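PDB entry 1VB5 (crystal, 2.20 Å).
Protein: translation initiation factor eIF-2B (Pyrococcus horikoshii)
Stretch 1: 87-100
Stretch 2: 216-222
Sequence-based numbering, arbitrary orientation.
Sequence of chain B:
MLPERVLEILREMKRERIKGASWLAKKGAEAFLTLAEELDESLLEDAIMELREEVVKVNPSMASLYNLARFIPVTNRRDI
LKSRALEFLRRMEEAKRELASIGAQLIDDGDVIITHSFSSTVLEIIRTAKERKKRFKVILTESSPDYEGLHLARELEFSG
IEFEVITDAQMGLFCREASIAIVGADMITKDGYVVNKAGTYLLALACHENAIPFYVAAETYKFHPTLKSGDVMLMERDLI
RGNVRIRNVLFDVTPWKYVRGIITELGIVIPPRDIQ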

# COMPACT_ATOMS: atom_id res chain seq x y z
N GLU B 87 0.33 30.05 -24.35
CA GLU B 87 -0.11 29.04 -25.30
C GLU B 87 0.01 27.65 -24.66
O GLU B 87 -0.83 26.79 -24.89
N PHE B 88 1.06 27.45 -23.87
CA PHE B 88 1.25 26.17 -23.20
C PHE B 88 0.03 25.95 -22.30
O PHE B 88 -0.58 24.88 -22.30
N LEU B 89 -0.33 26.99 -21.54
CA LEU B 89 -1.48 26.91 -20.65
C LEU B 89 -2.75 26.61 -21.42
O LEU B 89 -3.57 25.79 -20.99
N ARG B 90 -2.93 27.26 -22.57
CA ARG B 90 -4.11 27.03 -23.39
C ARG B 90 -4.14 25.59 -23.88
O ARG B 90 -5.20 24.96 -23.93
N ARG B 91 -2.97 25.06 -24.25
CA ARG B 91 -2.89 23.68 -24.73
C ARG B 91 -3.19 22.68 -23.62
O ARG B 91 -3.86 21.68 -23.86
N MET B 92 -2.70 22.93 -22.41
CA MET B 92 -2.95 22.02 -21.29
C MET B 92 -4.45 21.90 -21.06
O MET B 92 -4.98 20.79 -20.97
N GLU B 93 -5.12 23.04 -20.95
CA GLU B 93 -6.56 23.08 -20.72
C GLU B 93 -7.32 22.34 -21.81
O GLU B 93 -8.23 21.56 -21.53
N GLU B 94 -6.95 22.58 -23.06
CA GLU B 94 -7.60 21.94 -24.19
C GLU B 94 -7.34 20.44 -24.16
O GLU B 94 -8.23 19.63 -24.41
N ALA B 95 -6.10 20.08 -23.84
CA ALA B 95 -5.71 18.67 -23.77
C ALA B 95 -6.53 17.94 -22.71
O ALA B 95 -7.10 16.89 -22.98
N LYS B 96 -6.59 18.51 -21.51
CA LYS B 96 -7.34 17.90 -20.42
C LYS B 96 -8.81 17.69 -20.78
O LYS B 96 -9.37 16.63 -20.53
N ARG B 97 -9.43 18.71 -21.38
CA ARG B 97 -10.84 18.62 -21.77
C ARG B 97 -11.08 17.51 -22.80
O ARG B 97 -12.02 16.72 -22.66
N GLU B 98 -10.24 17.45 -23.82
CA GLU B 98 -10.39 16.44 -24.86
C GLU B 98 -10.10 15.03 -24.32
O GLU B 98 -10.79 14.07 -24.68
N LEU B 99 -9.10 14.92 -23.46
CA LEU B 99 -8.76 13.61 -22.90
C LEU B 99 -9.93 13.14 -22.03
O LEU B 99 -10.33 11.97 -22.09
N ALA B 100 -10.49 14.06 -21.25
CA ALA B 100 -11.62 13.74 -20.38
C ALA B 100 -12.78 13.16 -21.17
O ALA B 100 -13.39 12.16 -20.76
N VAL B 216 -4.22 4.18 -18.11
CA VAL B 216 -3.46 5.32 -17.62
C VAL B 216 -3.89 6.56 -18.40
O VAL B 216 -3.96 6.53 -19.63
N ALA B 217 -4.19 7.63 -17.69
CA ALA B 217 -4.60 8.88 -18.33
C ALA B 217 -3.42 9.83 -18.33
O ALA B 217 -2.96 10.26 -17.27
N ALA B 218 -2.93 10.17 -19.52
CA ALA B 218 -1.80 11.08 -19.61
C ALA B 218 -1.83 11.94 -20.87
O ALA B 218 -1.82 11.42 -21.98
N GLU B 219 -1.89 13.26 -20.69
CA GLU B 219 -1.89 14.15 -21.83
C GLU B 219 -0.52 14.02 -22.49
O GLU B 219 0.46 13.63 -21.85
N THR B 220 -0.47 14.33 -23.78
CA THR B 220 0.76 14.26 -24.56
C THR B 220 1.95 15.02 -23.96
O THR B 220 3.10 14.61 -24.14
N TYR B 221 1.69 16.12 -23.26
CA TYR B 221 2.79 16.87 -22.68
C TYR B 221 3.38 16.16 -21.46
O TYR B 221 4.28 16.68 -20.81
N LYS B 222 2.87 14.97 -21.17
CA LYS B 222 3.39 14.18 -20.04
C LYS B 222 4.28 13.06 -20.55
O LYS B 222 4.84 12.29 -19.77

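Helix 87-100 packs one flank, formed by F88, M92, A95, K96 and L99, against the segment 216-222, which leaves a strand at A217, passes through a loop and ends in a 3-10 segment at 220-222. The two stretches bury 383 Å² between them, and the contact is one of shape: no hydrogen bond crosses it.

The largest bump is Y221. Its CA-to-CB bond points toward the helix, and with chi1 at 66° (p) its ring lies against M92 and A95. M92 (chi1 m, chi2 t, chi3 m) leaves its helix sideways and lies over one face of the ring: CG sits 4.2 Å from the ring centroid, 25° off the normal, a CH-pi contact, and comes within 3.8 Å of CE2 of Y221. The sulfur follows, with M92 SD 4.7 Å from the same centroid. A95 meets the ring differently, its CB lying near the ring plane at the edge, 4.3 Å from CE2 of Y221. One turn back from M92, F88 (chi1 t) also starts sideways, but its end swings nearer, bringing CZ to 4.3 Å from CB of Y221. The two aromatic rings meet obliquely, centroids 5.9 Å apart and planes at 59°. The tyrosine hydroxyl, OH of Y221, is buried without a polar partner in the model.

A95 points toward the other stretch, and its short methyl leaves a shallow place in the helix surface where E219 can lie close. E219 CG rests 3.8 Å from A95 CB, in the region where the backbones come nearest, A95 CA to E219 CA at 6.2 Å. The glutamate has chi1 m and chi2 at 89°, a bent chain that sets its aliphatic part against the helix. Its carboxylate runs on beside K96, with E219 OE2 3.7 Å from K96 CB; this is packing and no salt bridge, for K96 NZ (chi1 t) stays 5.5 Å from E219 OE2, and both atoms are hydrogen-bonded elsewhere in the structure. The other carboxylate oxygen, E219 OE1, forms a salt bridge with K222 NZ at 3.3 Å within its own stretch, and the hydrogen bond in it is weak.

L99, pointing toward the segment with chi1 and chi2 both t, fills the hollow beside the loop. L99 CD1 lies 3.5 Å from the backbone N of E219, 3.6 Å from CG of E219 and 3.7 Å from the carbonyl C of A218, while L99 CD2 reaches A217 CB at 4.1 Å. A217 points its methyl toward the helix; A218 turns its own away, so L99 meets backbone there.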

# COMPACT_ATOMS: atom_id res chain seq x y z
CB GLU B 87 0.71 29.08 -26.58
CG GLU B 87 0.03 28.36 -27.73
CD GLU B 87 0.98 28.06 -28.88
OE1 GLU B 87 1.77 28.95 -29.26
OE2 GLU B 87 0.93 26.92 -29.41
CB PHE B 88 2.52 26.18 -22.34
CG PHE B 88 2.92 24.81 -21.84
CD1 PHE B 88 3.68 23.96 -22.62
CD2 PHE B 88 2.49 24.37 -20.59
CE1 PHE B 88 4.02 22.68 -22.17
CE2 PHE B 88 2.82 23.09 -20.13
CZ PHE B 88 3.58 22.24 -20.93
CB LEU B 89 -1.63 28.23 -19.87
CG LEU B 89 -0.54 28.50 -18.82
CD1 LEU B 89 -0.76 29.86 -18.17
CD2 LEU B 89 -0.58 27.40 -17.76
CB ARG B 90 -4.13 27.98 -24.59
CG ARG B 90 -5.43 27.95 -25.37
CD ARG B 90 -5.29 28.71 -26.69
NE ARG B 90 -4.31 28.09 -27.56
CZ ARG B 90 -4.43 26.86 -28.07
NH1 ARG B 90 -5.50 26.12 -27.79
NH2 ARG B 90 -3.47 26.36 -28.84
CB ARG B 91 -1.52 23.40 -25.34
CG ARG B 91 -1.26 24.13 -26.66
CD ARG B 91 0.00 23.61 -27.33
NE ARG B 91 0.30 24.34 -28.57
CZ ARG B 91 1.25 23.98 -29.43
NH1 ARG B 91 1.99 22.90 -29.20
NH2 ARG B 91 1.46 24.70 -30.53
CB MET B 92 -2.30 22.52 -20.00
CG MET B 92 -0.79 22.59 -20.01
SD MET B 92 -0.10 22.81 -18.34
CE MET B 92 -1.17 24.03 -17.66
CB GLU B 93 -7.04 24.53 -20.62
CG GLU B 93 -8.46 24.69 -20.10
CD GLU B 93 -9.54 24.52 -21.17
OE1 GLU B 93 -10.73 24.37 -20.81
OE2 GLU B 93 -9.19 24.54 -22.38
CB GLU B 94 -7.09 22.53 -25.51
CG GLU B 94 -7.78 21.99 -26.74
CD GLU B 94 -7.25 22.63 -28.02
OE1 GLU B 94 -7.27 23.87 -28.13
OE2 GLU B 94 -6.83 21.87 -28.93
CB ALA B 95 -4.22 18.56 -23.46
CB LYS B 96 -7.23 18.74 -19.14
CG LYS B 96 -7.90 18.09 -17.91
CD LYS B 96 -7.77 18.96 -16.66
CE LYS B 96 -6.31 19.12 -16.24
NZ LYS B 96 -6.14 20.03 -15.06
CB ARG B 97 -11.32 19.95 -22.34
CG ARG B 97 -11.72 20.97 -21.28
CD ARG B 97 -13.01 20.54 -20.60
NE ARG B 97 -13.45 21.46 -19.55
CZ ARG B 97 -14.63 21.37 -18.93
NH1 ARG B 97 -15.49 20.41 -19.25
NH2 ARG B 97 -14.94 22.24 -17.97
CB GLU B 98 -9.47 16.75 -26.04
CG GLU B 98 -9.69 15.87 -27.25
CD GLU B 98 -11.16 15.72 -27.61
OE1 GLU B 98 -11.89 16.74 -27.52
OE2 GLU B 98 -11.59 14.61 -27.98
CB LEU B 99 -7.47 13.72 -22.06
CG LEU B 99 -6.75 12.43 -21.62
CD1 LEU B 99 -5.39 12.79 -21.05
CD2 LEU B 99 -7.58 11.68 -20.60
CB ALA B 100 -12.07 14.99 -19.62
CB VAL B 216 -1.95 5.09 -17.83
CG1 VAL B 216 -1.17 6.35 -17.43
CG2 VAL B 216 -1.49 3.89 -17.01
CB ALA B 217 -5.78 9.50 -17.57
CB ALA B 218 -0.50 10.29 -19.57
CB GLU B 219 -2.12 15.61 -21.41
CG GLU B 219 -3.51 15.89 -20.87
CD GLU B 219 -3.62 15.67 -19.36
OE1 GLU B 219 -2.77 14.95 -18.80
OE2 GLU B 219 -4.56 16.21 -18.75
CB THR B 220 0.48 14.73 -26.00
OG1 THR B 220 -0.11 13.66 -26.74
CG2 THR B 220 1.75 15.20 -26.69
CB TYR B 221 2.36 18.31 -22.34
CG TYR B 221 1.32 18.45 -21.26
CD1 TYR B 221 1.66 18.32 -19.91
CD2 TYR B 221 -0.02 18.69 -21.57
CE1 TYR B 221 0.70 18.42 -18.90
CE2 TYR B 221 -0.99 18.79 -20.57
CZ TYR B 221 -0.62 18.66 -19.25
OH TYR B 221 -1.58 18.73 -18.26
CB LYS B 222 2.24 13.62 -19.20
CG LYS B 222 1.52 14.70 -18.41
CD LYS B 222 0.34 14.16 -17.62
CE LYS B 222 -0.17 15.20 -16.63
NZ LYS B 222 -1.30 14.68 -15.82